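Local coordinates for protein 6-phosphogluconate dehydrogenase (Decarboxylating) (Geobacter metallireducens, PDB 4E21) that probably catalyses the NADP-dependent oxidative decarboxylation of 6-phosphogluconate in the pentose phosphate pathway, at residues T102-A106 / M129-I134; L231-G237 / Y256-L262. All coordinates share one frame; numbering follows the deposited sequence.

Contact 1: T102-A106 / M129-I134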
# COMPACT_ATOMS: atom_id res chain seq x y z
N THR B 102 -16.16 36.65 -22.03
CA THR B 102 -17.60 36.58 -21.76
C THR B 102 -18.40 37.87 -22.09
O THR B 102 -19.53 37.77 -22.58
CB THR B 102 -17.86 36.09 -20.31
OG1 THR B 102 -17.46 34.72 -20.22
CG2 THR B 102 -19.34 36.20 -19.94
N PRO B 103 -17.83 39.06 -21.83
CA PRO B 103 -18.49 40.32 -22.22
C PRO B 103 -18.74 40.47 -23.72
O PRO B 103 -19.59 41.26 -24.10
CB PRO B 103 -17.52 41.40 -21.75
CG PRO B 103 -16.77 40.75 -20.59
CD PRO B 103 -16.63 39.30 -21.00
N LEU B 104 -18.01 39.72 -24.55
CA LEU B 104 -18.26 39.71 -25.99
C LEU B 104 -19.18 38.59 -26.43
O LEU B 104 -19.58 38.54 -27.58
CB LEU B 104 -16.95 39.61 -26.80
CG LEU B 104 -15.94 40.76 -26.89
CD1 LEU B 104 -16.50 42.04 -26.31
CD2 LEU B 104 -14.61 40.37 -26.19
N LEU B 105 -19.51 37.67 -25.52
CA LEU B 105 -20.33 36.52 -25.90
C LEU B 105 -21.81 36.85 -25.70
O LEU B 105 -22.16 37.92 -25.20
CB LEU B 105 -19.95 35.26 -25.10
CG LEU B 105 -18.54 34.67 -25.30
CD1 LEU B 105 -18.32 33.43 -24.43
CD2 LEU B 105 -18.29 34.34 -26.75
N ALA B 106 -22.68 35.93 -26.09
CA ALA B 106 -24.10 36.20 -26.08
C ALA B 106 -24.88 34.99 -25.60
O ALA B 106 -24.42 33.85 -25.74
CB ALA B 106 -24.56 36.62 -27.47
N MSE B 129 -21.65 31.30 -15.92
CA MSE B 129 -21.96 31.48 -17.32
C MSE B 129 -23.46 31.38 -17.59
O MSE B 129 -23.97 32.05 -18.48
CB MSE B 129 -21.23 30.43 -18.17
CG MSE B 129 -19.73 30.45 -18.05
SE MSE B 129 -19.00 32.14 -18.69
CE MSE B 129 -19.07 31.73 -20.57
N ARG B 130 -24.16 30.53 -16.83
CA ARG B 130 -25.57 30.32 -17.09
C ARG B 130 -26.34 31.59 -16.76
O ARG B 130 -27.34 31.92 -17.40
CB ARG B 130 -26.11 29.16 -16.26
CG ARG B 130 -27.55 28.80 -16.63
CD ARG B 130 -28.11 27.73 -15.71
NE ARG B 130 -27.67 27.98 -14.34
CZ ARG B 130 -28.13 27.32 -13.27
NH1 ARG B 130 -29.07 26.38 -13.42
NH2 ARG B 130 -27.67 27.60 -12.06
N ALA B 131 -25.86 32.31 -15.75
CA ALA B 131 -26.44 33.60 -15.38
C ALA B 131 -26.37 34.59 -16.55
O ALA B 131 -27.00 35.62 -16.51
CB ALA B 131 -25.71 34.17 -14.16
N GLN B 132 -25.61 34.27 -17.58
CA GLN B 132 -25.55 35.14 -18.76
C GLN B 132 -26.08 34.43 -19.99
O GLN B 132 -25.80 34.84 -21.12
CB GLN B 132 -24.13 35.59 -19.03
CG GLN B 132 -23.50 36.24 -17.83
CD GLN B 132 -22.46 37.25 -18.22
OE1 GLN B 132 -22.59 37.94 -19.24
NE2 GLN B 132 -21.39 37.34 -17.42
N GLY B 133 -26.85 33.37 -19.75
CA GLY B 133 -27.50 32.65 -20.82
C GLY B 133 -26.54 31.82 -21.65
O GLY B 133 -26.88 31.38 -22.75
N ILE B 134 -25.34 31.60 -21.13
CA ILE B 134 -24.32 30.82 -21.84
C ILE B 134 -24.13 29.42 -21.26
O ILE B 134 -23.97 29.24 -20.05
CB ILE B 134 -22.98 31.57 -21.84
CG1 ILE B 134 -23.11 32.85 -22.67
CG2 ILE B 134 -21.87 30.67 -22.40
CD1 ILE B 134 -22.01 33.85 -22.44

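Contact 2: L231-G237 / Y256-L262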
# COMPACT_ATOMS: atom_id res chain seq x y z
N LEU B 231 10.96 -8.73 -12.75
CA LEU B 231 11.65 -9.46 -13.82
C LEU B 231 13.07 -8.94 -14.02
O LEU B 231 13.98 -9.70 -14.24
CB LEU B 231 10.89 -9.31 -15.13
CG LEU B 231 9.52 -9.99 -15.20
CD1 LEU B 231 8.87 -9.79 -16.56
CD2 LEU B 231 9.67 -11.48 -14.86
N HIS B 232 13.24 -7.62 -13.91
CA HIS B 232 14.51 -6.95 -14.12
C HIS B 232 15.53 -7.35 -13.06
O HIS B 232 16.73 -7.32 -13.28
CB HIS B 232 14.28 -5.41 -14.11
CG HIS B 232 15.52 -4.59 -14.25
ND1 HIS B 232 16.23 -4.51 -15.44
CD2 HIS B 232 16.17 -3.79 -13.37
CE1 HIS B 232 17.27 -3.71 -15.27
NE2 HIS B 232 17.26 -3.26 -14.03
N HIS B 233 15.03 -7.73 -11.89
CA HIS B 233 15.86 -8.09 -10.75
C HIS B 233 15.95 -9.61 -10.56
O HIS B 233 16.41 -10.08 -9.53
CB HIS B 233 15.28 -7.48 -9.48
CG HIS B 233 15.61 -6.03 -9.29
ND1 HIS B 233 14.90 -5.01 -9.90
CD2 HIS B 233 16.54 -5.42 -8.50
CE1 HIS B 233 15.40 -3.85 -9.52
NE2 HIS B 233 16.39 -4.07 -8.67
N ALA B 234 15.48 -10.38 -11.55
CA ALA B 234 15.42 -11.83 -11.44
C ALA B 234 16.84 -12.41 -11.50
O ALA B 234 17.03 -13.60 -11.31
CB ALA B 234 14.51 -12.44 -12.53
N ASN B 235 17.83 -11.56 -11.76
CA ASN B 235 19.23 -11.99 -11.71
C ASN B 235 19.96 -11.51 -10.46
O ASN B 235 21.20 -11.45 -10.44
CB ASN B 235 19.97 -11.48 -12.94
CG ASN B 235 19.86 -9.97 -13.09
OD1 ASN B 235 19.50 -9.25 -12.15
ND2 ASN B 235 20.14 -9.48 -14.29
N ALA B 236 19.21 -11.16 -9.41
CA ALA B 236 19.78 -10.68 -8.15
C ALA B 236 20.81 -11.64 -7.52
O ALA B 236 21.67 -11.21 -6.76
CB ALA B 236 18.66 -10.32 -7.13
N GLY B 237 20.73 -12.94 -7.83
CA GLY B 237 21.58 -13.97 -7.22
C GLY B 237 23.00 -14.15 -7.76
O GLY B 237 23.37 -13.66 -8.84
N TYR B 256 17.70 -16.99 -8.29
CA TYR B 256 17.62 -15.68 -8.94
C TYR B 256 18.81 -15.43 -9.87
O TYR B 256 19.62 -14.54 -9.63
CB TYR B 256 17.45 -14.57 -7.88
CG TYR B 256 16.17 -14.73 -7.07
CD1 TYR B 256 14.95 -14.26 -7.56
CD2 TYR B 256 16.18 -15.37 -5.84
CE1 TYR B 256 13.79 -14.42 -6.84
CE2 TYR B 256 15.03 -15.53 -5.10
CZ TYR B 256 13.83 -15.06 -5.62
OH TYR B 256 12.66 -15.21 -4.92
N ARG B 257 18.91 -16.21 -10.93
CA ARG B 257 19.98 -16.03 -11.89
C ARG B 257 19.42 -15.98 -13.30
O ARG B 257 20.07 -16.40 -14.25
CB ARG B 257 21.04 -17.14 -11.75
CG ARG B 257 21.76 -17.09 -10.40
CD ARG B 257 23.13 -17.77 -10.40
NE ARG B 257 23.78 -17.59 -9.10
CZ ARG B 257 24.29 -18.57 -8.37
NH1 ARG B 257 24.27 -19.83 -8.82
NH2 ARG B 257 24.85 -18.31 -7.19
N TYR B 258 18.21 -15.46 -13.42
CA TYR B 258 17.62 -15.32 -14.74
C TYR B 258 17.99 -13.95 -15.31
O TYR B 258 17.76 -12.93 -14.67
CB TYR B 258 16.10 -15.49 -14.68
CG TYR B 258 15.62 -16.87 -14.20
CD1 TYR B 258 15.85 -18.02 -14.95
CD2 TYR B 258 14.92 -17.00 -13.01
CE1 TYR B 258 15.41 -19.25 -14.53
CE2 TYR B 258 14.46 -18.23 -12.59
CZ TYR B 258 14.71 -19.35 -13.35
OH TYR B 258 14.27 -20.57 -12.93
N ASP B 259 18.60 -13.93 -16.49
CA ASP B 259 18.77 -12.71 -17.28
C ASP B 259 17.63 -12.66 -18.29
O ASP B 259 17.71 -13.28 -19.37
CB ASP B 259 20.10 -12.73 -18.03
CG ASP B 259 21.28 -12.51 -17.12
OD1 ASP B 259 21.23 -11.63 -16.23
OD2 ASP B 259 22.28 -13.22 -17.31
N LEU B 260 16.56 -11.94 -17.95
CA LEU B 260 15.35 -11.99 -18.75
C LEU B 260 15.35 -10.87 -19.76
O LEU B 260 15.88 -9.80 -19.50
CB LEU B 260 14.09 -11.95 -17.89
CG LEU B 260 13.93 -13.06 -16.85
CD1 LEU B 260 12.82 -12.67 -15.87
CD2 LEU B 260 13.68 -14.44 -17.46
N ASP B 261 14.78 -11.15 -20.92
CA ASP B 261 14.67 -10.16 -21.98
C ASP B 261 13.31 -9.45 -21.90
O ASP B 261 12.30 -9.94 -22.41
CB ASP B 261 14.86 -10.83 -23.35
CG ASP B 261 14.98 -9.81 -24.49
OD1 ASP B 261 14.39 -8.69 -24.36
OD2 ASP B 261 15.64 -10.13 -25.50
N LEU B 262 13.30 -8.30 -21.23
CA LEU B 262 12.07 -7.57 -20.98
C LEU B 262 11.40 -7.07 -22.27
O LEU B 262 10.16 -6.96 -22.34
CB LEU B 262 12.32 -6.39 -20.03
CG LEU B 262 12.21 -6.66 -18.53
CD1 LEU B 262 12.85 -7.95 -18.18
CD2 LEU B 262 12.80 -5.51 -17.69

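Contact 1: T102-A106 / M129-I134
Selenomethionine Met-129, in the last turn of helix 119-130, folds its chain over Thr-102. Bends at chi2 (-63°) and chi3 (-80°) put SE 3.4 Å from Thr-102 OG1, and CE lies equally near that hydroxyl. The hydrogen bond of OG1 goes to the carbonyl of Leu-98, one turn back; chi1 of -68° sets it beside its own backbone N, facing that acceptor, and sends CG2 the other way. The same terminal methyl of Met-129, CE, comes within 4.3 Å of Leu-105 CD1. Further on, Gln-132 extends past CG and lays its amide against the Thr-102 methyl, with NE2 3.4 Å from CG2, a van der Waals contact. Thr-102 thus meets the selenoether with its hydroxyl and the amide with its methyl, and an alanine at this position is likely to open a gap there and cost Leu-98 O its side-chain partner. Gly-133 turns the chain with positive phi. Ile-134 then points back at the loop: its CD1 packs 3.6 Å from Leu-105 CB, while CG1 sits 3.5 Å from Ala-106 O. Leu-105, Met-129 and Ile-134 all rest on Val-111 of strand 110-113. Helix 119-130 ends in a Schellman motif, Ile-134 N bonding to Met-129 O and Gly-133 N to Arg-130 O. Helix-to-strand connections, here leading into parallel strands 110-113 and 135-142, lie side by side in successive beta-alpha-beta units of a Rossmann-type fold.

Contact 2: L231-G237 / Y256-L262
Ala-234, just past the end of helix 205-232, meets the 256-262 segment with both its carbonyl and its methyl. Its O accepts the N-H of Tyr-258 at 3.1 Å, the donor standing 48° out of the carbonyl plane, while CB packs 3.8 Å from Leu-260 CD1 and also meets Tyr-258 CB. Tyr-256 answers with its own carbonyl: Gly-237 N bonds to Tyr-256 O at 2.7 Å, in the carbonyl plane, and Asn-235 CA adds a CH...O contact to the same oxygen. The Tyr-256 ring leads away, and its OH hydrogen-bonds to Asp-315 of a second subunit. At the other end Leu-262 spreads its two methyls over consecutive residues, CD1 3.9 Å from Leu-231 CB and CD2 equally close to His-232 CB. Leu-231 CD2 presses on Leu-260 CD1 at 3.5 Å, their side chains crossing at about a right angle. His-232 and Leu-262 in turn meet Phe-339 of a third subunit, whose ring stacks on the imidazole. On the solvent side chi1 of 55° places Asn-235 CG between its backbone N and carbonyl carbon, bringing ND2 to Asp-259 OD1 at 3.1 Å in a nearly straight bond (168°); OD1 lies in the amide plane. Two backbone bonds and one amide-carboxylate bond therefore hold the two segments together at one end, and leucine packing at the other, consistent with a fixed loop surface against which neighbouring subunits dock.

The two contacts lie on opposite sides of the chain's centre, their own centres about 61 Å apart and their nearest atoms about 48 Å apart. They follow one another in series: contact 1 closes within the NAD-binding domain before contact 2 opens in the C-terminal helical part. Contact 1 borders strands 110-113 and 135-142 of the mixed sheet; contact 2 belongs to no sheet and sits where long helix 205-232 gives way to the loop before helix 262-269. No other chain of the tetramer touches contact 1, whereas two further subunits reach contact 2. The first is thus internal to one nucleotide-binding-type domain, joining two neighbouring helix-to-strand connections, and the second shapes a surface used in assembly.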